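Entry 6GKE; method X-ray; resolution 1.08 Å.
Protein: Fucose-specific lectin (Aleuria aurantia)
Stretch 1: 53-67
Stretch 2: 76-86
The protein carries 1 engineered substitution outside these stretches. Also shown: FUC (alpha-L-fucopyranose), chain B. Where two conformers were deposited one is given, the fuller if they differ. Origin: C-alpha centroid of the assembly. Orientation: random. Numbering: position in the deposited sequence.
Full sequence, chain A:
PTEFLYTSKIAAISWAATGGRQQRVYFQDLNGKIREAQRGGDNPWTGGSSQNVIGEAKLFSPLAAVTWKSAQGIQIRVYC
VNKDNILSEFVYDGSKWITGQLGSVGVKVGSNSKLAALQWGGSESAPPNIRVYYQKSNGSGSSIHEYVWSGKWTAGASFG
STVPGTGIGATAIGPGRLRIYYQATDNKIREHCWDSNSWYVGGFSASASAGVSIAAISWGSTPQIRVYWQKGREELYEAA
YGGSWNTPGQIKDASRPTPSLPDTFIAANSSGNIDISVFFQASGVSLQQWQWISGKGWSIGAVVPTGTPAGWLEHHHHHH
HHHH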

# COMPACT_ATOMS: atom_id res chain seq x y z
N VAL A 53 12.93 -4.34 15.16
CA VAL A 53 11.87 -5.33 15.21
C VAL A 53 11.66 -5.77 16.66
O VAL A 53 12.62 -6.10 17.36
CB VAL A 53 12.20 -6.53 14.30
CG1 VAL A 53 11.26 -7.70 14.54
CG2 VAL A 53 12.19 -6.11 12.84
N ILE A 54 10.40 -5.78 17.10
CA ILE A 54 10.03 -6.16 18.47
C ILE A 54 9.21 -7.45 18.50
O ILE A 54 9.02 -8.02 19.57
CB ILE A 54 9.32 -5.01 19.21
CG1 ILE A 54 7.93 -4.66 18.67
CG2 ILE A 54 10.23 -3.79 19.25
CD1 ILE A 54 6.80 -5.52 19.18
N GLY A 55 8.72 -7.89 17.34
CA GLY A 55 7.89 -9.07 17.25
C GLY A 55 7.45 -9.28 15.82
O GLY A 55 7.99 -8.66 14.90
N GLU A 56 6.46 -10.14 15.63
CA GLU A 56 5.94 -10.45 14.30
C GLU A 56 4.49 -10.90 14.46
O GLU A 56 4.09 -11.31 15.54
CB GLU A 56 6.79 -11.51 13.61
CG GLU A 56 6.79 -12.86 14.30
CD GLU A 56 7.77 -13.79 13.61
OE1 GLU A 56 7.32 -14.70 12.90
OE2 GLU A 56 8.98 -13.55 13.73
N ALA A 57 3.74 -10.82 13.36
CA ALA A 57 2.33 -11.13 13.39
C ALA A 57 1.89 -11.48 11.97
O ALA A 57 2.64 -11.27 11.02
CB ALA A 57 1.56 -9.96 13.94
N LYS A 58 0.66 -11.97 11.82
CA LYS A 58 0.15 -12.19 10.48
C LYS A 58 0.20 -10.86 9.73
O LYS A 58 0.09 -9.79 10.32
CB LYS A 58 -1.27 -12.75 10.49
CG LYS A 58 -2.39 -11.77 10.81
CD LYS A 58 -3.76 -12.38 10.57
CE LYS A 58 -4.89 -11.39 10.77
NZ LYS A 58 -6.18 -12.01 10.39
N LEU A 59 0.36 -10.93 8.41
CA LEU A 59 0.31 -9.71 7.62
C LEU A 59 -1.05 -9.05 7.84
O LEU A 59 -2.08 -9.72 7.84
CB LEU A 59 0.57 -10.00 6.14
CG LEU A 59 2.04 -10.02 5.71
CD1 LEU A 59 2.67 -8.64 5.80
CD2 LEU A 59 2.87 -11.02 6.49
N PHE A 60 -1.04 -7.72 8.02
CA PHE A 60 -2.24 -6.89 8.25
C PHE A 60 -2.87 -7.20 9.62
O PHE A 60 -4.03 -6.90 9.85
CB PHE A 60 -3.25 -7.02 7.10
CG PHE A 60 -2.62 -6.82 5.75
CD1 PHE A 60 -2.36 -5.55 5.26
CD2 PHE A 60 -2.24 -7.90 4.97
CE1 PHE A 60 -1.74 -5.36 4.04
CE2 PHE A 60 -1.63 -7.72 3.74
CZ PHE A 60 -1.38 -6.45 3.28
N SER A 61 -2.07 -7.73 10.55
CA SER A 61 -2.53 -7.98 11.90
C SER A 61 -3.04 -6.69 12.53
O SER A 61 -2.41 -5.63 12.41
CB SER A 61 -1.41 -8.51 12.76
OG SER A 61 -1.80 -8.65 14.12
N PRO A 62 -4.11 -6.76 13.35
CA PRO A 62 -4.42 -5.63 14.22
C PRO A 62 -3.31 -5.48 15.27
O PRO A 62 -2.55 -6.42 15.52
CB PRO A 62 -5.77 -6.02 14.81
CG PRO A 62 -5.70 -7.53 14.87
CD PRO A 62 -4.98 -7.92 13.60
N LEU A 63 -3.23 -4.29 15.87
CA LEU A 63 -2.23 -3.96 16.89
C LEU A 63 -2.89 -3.12 17.99
O LEU A 63 -3.79 -2.32 17.73
CB LEU A 63 -1.08 -3.15 16.30
CG LEU A 63 -0.20 -3.85 15.26
CD1 LEU A 63 0.79 -2.86 14.66
CD2 LEU A 63 0.54 -5.05 15.85
N ALA A 64 -2.36 -3.28 19.20
CA ALA A 64 -2.67 -2.39 20.32
C ALA A 64 -1.47 -2.42 21.26
O ALA A 64 -0.68 -3.35 21.21
CB ALA A 64 -3.94 -2.82 21.03
N ALA A 65 -1.33 -1.41 22.12
CA ALA A 65 -0.20 -1.38 23.03
C ALA A 65 -0.54 -0.58 24.29
O ALA A 65 -1.31 0.38 24.23
CB ALA A 65 1.01 -0.78 22.35
N VAL A 66 0.10 -0.98 25.40
CA VAL A 66 0.01 -0.27 26.68
C VAL A 66 1.39 -0.22 27.32
O VAL A 66 2.28 -1.00 26.98
CB VAL A 66 -1.00 -0.92 27.64
CG1 VAL A 66 -2.42 -0.86 27.10
CG2 VAL A 66 -0.62 -2.36 27.99
N THR A 67 1.54 0.68 28.30
CA THR A 67 2.80 0.83 29.02
C THR A 67 2.53 1.30 30.45
O THR A 67 1.53 1.94 30.74
CB THR A 67 3.72 1.81 28.28
OG1 THR A 67 5.02 1.83 28.87
CG2 THR A 67 3.19 3.23 28.26
N ILE A 76 6.24 -2.56 28.46
CA ILE A 76 5.41 -2.36 27.29
C ILE A 76 4.78 -3.71 26.94
O ILE A 76 5.43 -4.75 27.06
CB ILE A 76 6.18 -1.78 26.08
CG1 ILE A 76 6.93 -0.51 26.47
CG2 ILE A 76 5.24 -1.55 24.91
CD1 ILE A 76 7.97 -0.07 25.47
N ARG A 77 3.52 -3.68 26.51
CA ARG A 77 2.87 -4.85 25.95
C ARG A 77 2.28 -4.45 24.60
O ARG A 77 1.58 -3.44 24.52
CB ARG A 77 1.77 -5.38 26.88
CG ARG A 77 2.23 -5.69 28.29
CD ARG A 77 3.20 -6.86 28.36
NE ARG A 77 3.59 -7.20 29.72
CZ ARG A 77 4.63 -6.68 30.38
NH1 ARG A 77 5.41 -5.77 29.82
NH2 ARG A 77 4.87 -7.06 31.62
N VAL A 78 2.58 -5.25 23.58
CA VAL A 78 2.07 -5.05 22.24
C VAL A 78 1.24 -6.28 21.87
O VAL A 78 1.74 -7.40 21.90
CB VAL A 78 3.19 -4.81 21.21
CG1 VAL A 78 2.61 -4.63 19.81
CG2 VAL A 78 4.05 -3.62 21.59
N TYR A 79 -0.04 -6.05 21.55
CA TYR A 79 -1.00 -7.09 21.20
C TYR A 79 -1.15 -7.15 19.68
O TYR A 79 -1.14 -6.13 19.00
CB TYR A 79 -2.34 -6.84 21.90
CG TYR A 79 -2.13 -6.87 23.39
CD1 TYR A 79 -1.92 -8.08 24.03
CD2 TYR A 79 -1.99 -5.71 24.13
CE1 TYR A 79 -1.59 -8.14 25.37
CE2 TYR A 79 -1.67 -5.75 25.48
CZ TYR A 79 -1.45 -6.97 26.10
OH TYR A 79 -1.07 -7.01 27.41
N CYS A 80 -1.29 -8.39 19.19
CA CYS A 80 -1.38 -8.66 17.77
C CYS A 80 -2.03 -10.03 17.59
O CYS A 80 -2.48 -10.63 18.57
CB CYS A 80 0.00 -8.59 17.13
SG CYS A 80 1.14 -9.86 17.75
N VAL A 81 -2.08 -10.53 16.36
CA VAL A 81 -2.64 -11.80 16.02
C VAL A 81 -1.60 -12.60 15.20
O VAL A 81 -1.01 -12.02 14.29
CB VAL A 81 -3.95 -11.51 15.25
CG1 VAL A 81 -4.63 -12.78 14.78
CG2 VAL A 81 -4.93 -10.68 16.08
N ASN A 82 -1.44 -13.89 15.47
CA ASN A 82 -0.52 -14.72 14.69
C ASN A 82 -1.24 -15.25 13.44
O ASN A 82 -2.38 -14.90 13.16
CB ASN A 82 0.13 -15.79 15.57
CG ASN A 82 -0.78 -16.94 15.93
OD1 ASN A 82 -1.90 -17.05 15.45
ND2 ASN A 82 -0.29 -17.81 16.80
N LYS A 83 -0.56 -16.11 12.68
CA LYS A 83 -1.07 -16.56 11.39
C LYS A 83 -2.23 -17.55 11.55
O LYS A 83 -2.90 -17.85 10.58
CB LYS A 83 0.04 -17.18 10.54
CG LYS A 83 0.89 -16.12 9.87
CD LYS A 83 2.07 -16.66 9.14
CE LYS A 83 2.91 -15.57 8.54
NZ LYS A 83 4.11 -16.14 7.88
N ASP A 84 -2.45 -18.03 12.78
CA ASP A 84 -3.60 -18.87 13.11
C ASP A 84 -4.71 -18.06 13.78
O ASP A 84 -5.65 -18.62 14.33
CB ASP A 84 -3.16 -20.06 13.97
CG ASP A 84 -2.25 -21.01 13.22
OD1 ASP A 84 -2.59 -21.36 12.07
OD2 ASP A 84 -1.19 -21.37 13.77
N ASN A 85 -4.61 -16.72 13.71
CA ASN A 85 -5.60 -15.82 14.29
C ASN A 85 -5.73 -16.03 15.80
O ASN A 85 -6.80 -15.88 16.36
CB ASN A 85 -6.95 -15.92 13.57
CG ASN A 85 -6.92 -15.17 12.27
OD1 ASN A 85 -6.55 -13.99 12.24
ND2 ASN A 85 -7.28 -15.84 11.18
N ILE A 86 -4.60 -16.32 16.46
CA ILE A 86 -4.57 -16.41 17.91
C ILE A 86 -4.01 -15.11 18.47
O ILE A 86 -2.96 -14.63 18.04
CB ILE A 86 -3.76 -17.64 18.38
CG1 ILE A 86 -4.34 -18.94 17.83
CG2 ILE A 86 -3.65 -17.66 19.90
CD1 ILE A 86 -5.76 -19.22 18.27
C1 FUC B . 3.94 -10.67 31.74
C2 FUC B . 3.25 -11.25 30.51
C3 FUC B . 1.75 -11.37 30.75
C4 FUC B . 1.20 -10.01 31.16
C5 FUC B . 1.92 -9.55 32.42
C6 FUC B . 1.44 -8.20 32.94
O2 FUC B . 3.80 -12.54 30.21
O3 FUC B . 1.11 -11.90 29.58
O4 FUC B . 1.43 -9.01 30.15
O5 FUC B . 3.33 -9.45 32.15

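Which polar interactions bind the two stretches most firmly? Four backbone hydrogen bonds pair the strand that includes Ala64 to Thr67, and runs on beyond it, with the antiparallel strand 76-81. Tyr79 N donates to Ala64 O at 2.8 Å, and Ala64 N returns a bond to Tyr79 O at 3.1 Å; two residues along, Val66 N to Arg77 O and Arg77 N to Val66 O each measure 3.0 Å. Between these pairs Ala65 faces Val78, and here the alpha carbons come close enough for CA-H...O contacts: Ala65 CA lies 3.1 Å from Arg77 O, and Val78 CA lies 3.4 Å from Ala64 O. Because this ladder uses only main-chain atoms, the side chains are left free to serve the two faces of the sheet.

How is the contact continued where the regular ladder stops? Side chains take over part of the backbone's work. Ser61, in its t rotamer, points toward the second stretch, and its OG accepts a hydrogen bond from Val81 N at 2.9 Å while donating to Pro62 O at 2.7 Å. A small hydroxyl suits this buried place because it can accept and donate at once. Further out, Lys58 N donates to Val81 O at 3.0 Å, so both polar backbone atoms of Val81 are engaged by the first stretch. The Lys58 side chain then runs extended beyond chi1, passes Val81 with CE 4.3 Å from CG1, and delivers NZ to Asn85 OD1 at 2.7 Å. Its long aliphatic portion packs while the amine reaches a polar partner.

What keeps the two turns in position to meet? Each is closed by its own hydrogen bond: Ser61 N to Lys58 O at 3.0 Å in the type II turn, and Asn85 N to Asn82 O at 2.9 Å in the type I turn. Asn82 OD1 also accepts from Asp84 N at 2.9 Å and Ile86 N at 3.0 Å, so this side chain braces its own loop while its CB points away from the first stretch. Asn85 has positive phi and psi, a conformation asparagine tolerates well.

Which side chains fill the space around this polar frame? Ala65 and Val78 share one face of the sheet, with Ala65 CB 4.2 Å from Val78 CG2; Ile54 CD1 reaches the same methyl at 4.1 Å. Leu63 CD2 packs against Cys80 CB at 3.8 Å, and Ala57 CB meets that same carbon at 3.8 Å. Pro62 CG touches Val81 CG2 at 3.5 Å. On the face shared by Ala64, Val66, Arg77 and Tyr79, Val66 CG2 lies at the edge of the Tyr79 ring, 4.3 Å from CE2. Arg77 contributes CB to this packing, 4.0 Å from Val66 CG2, but its end leads away to the fucose: NE donates to FUC O4 and NH2 to FUC O5, both at 2.9 Å. Together the stretches bury 816 Å².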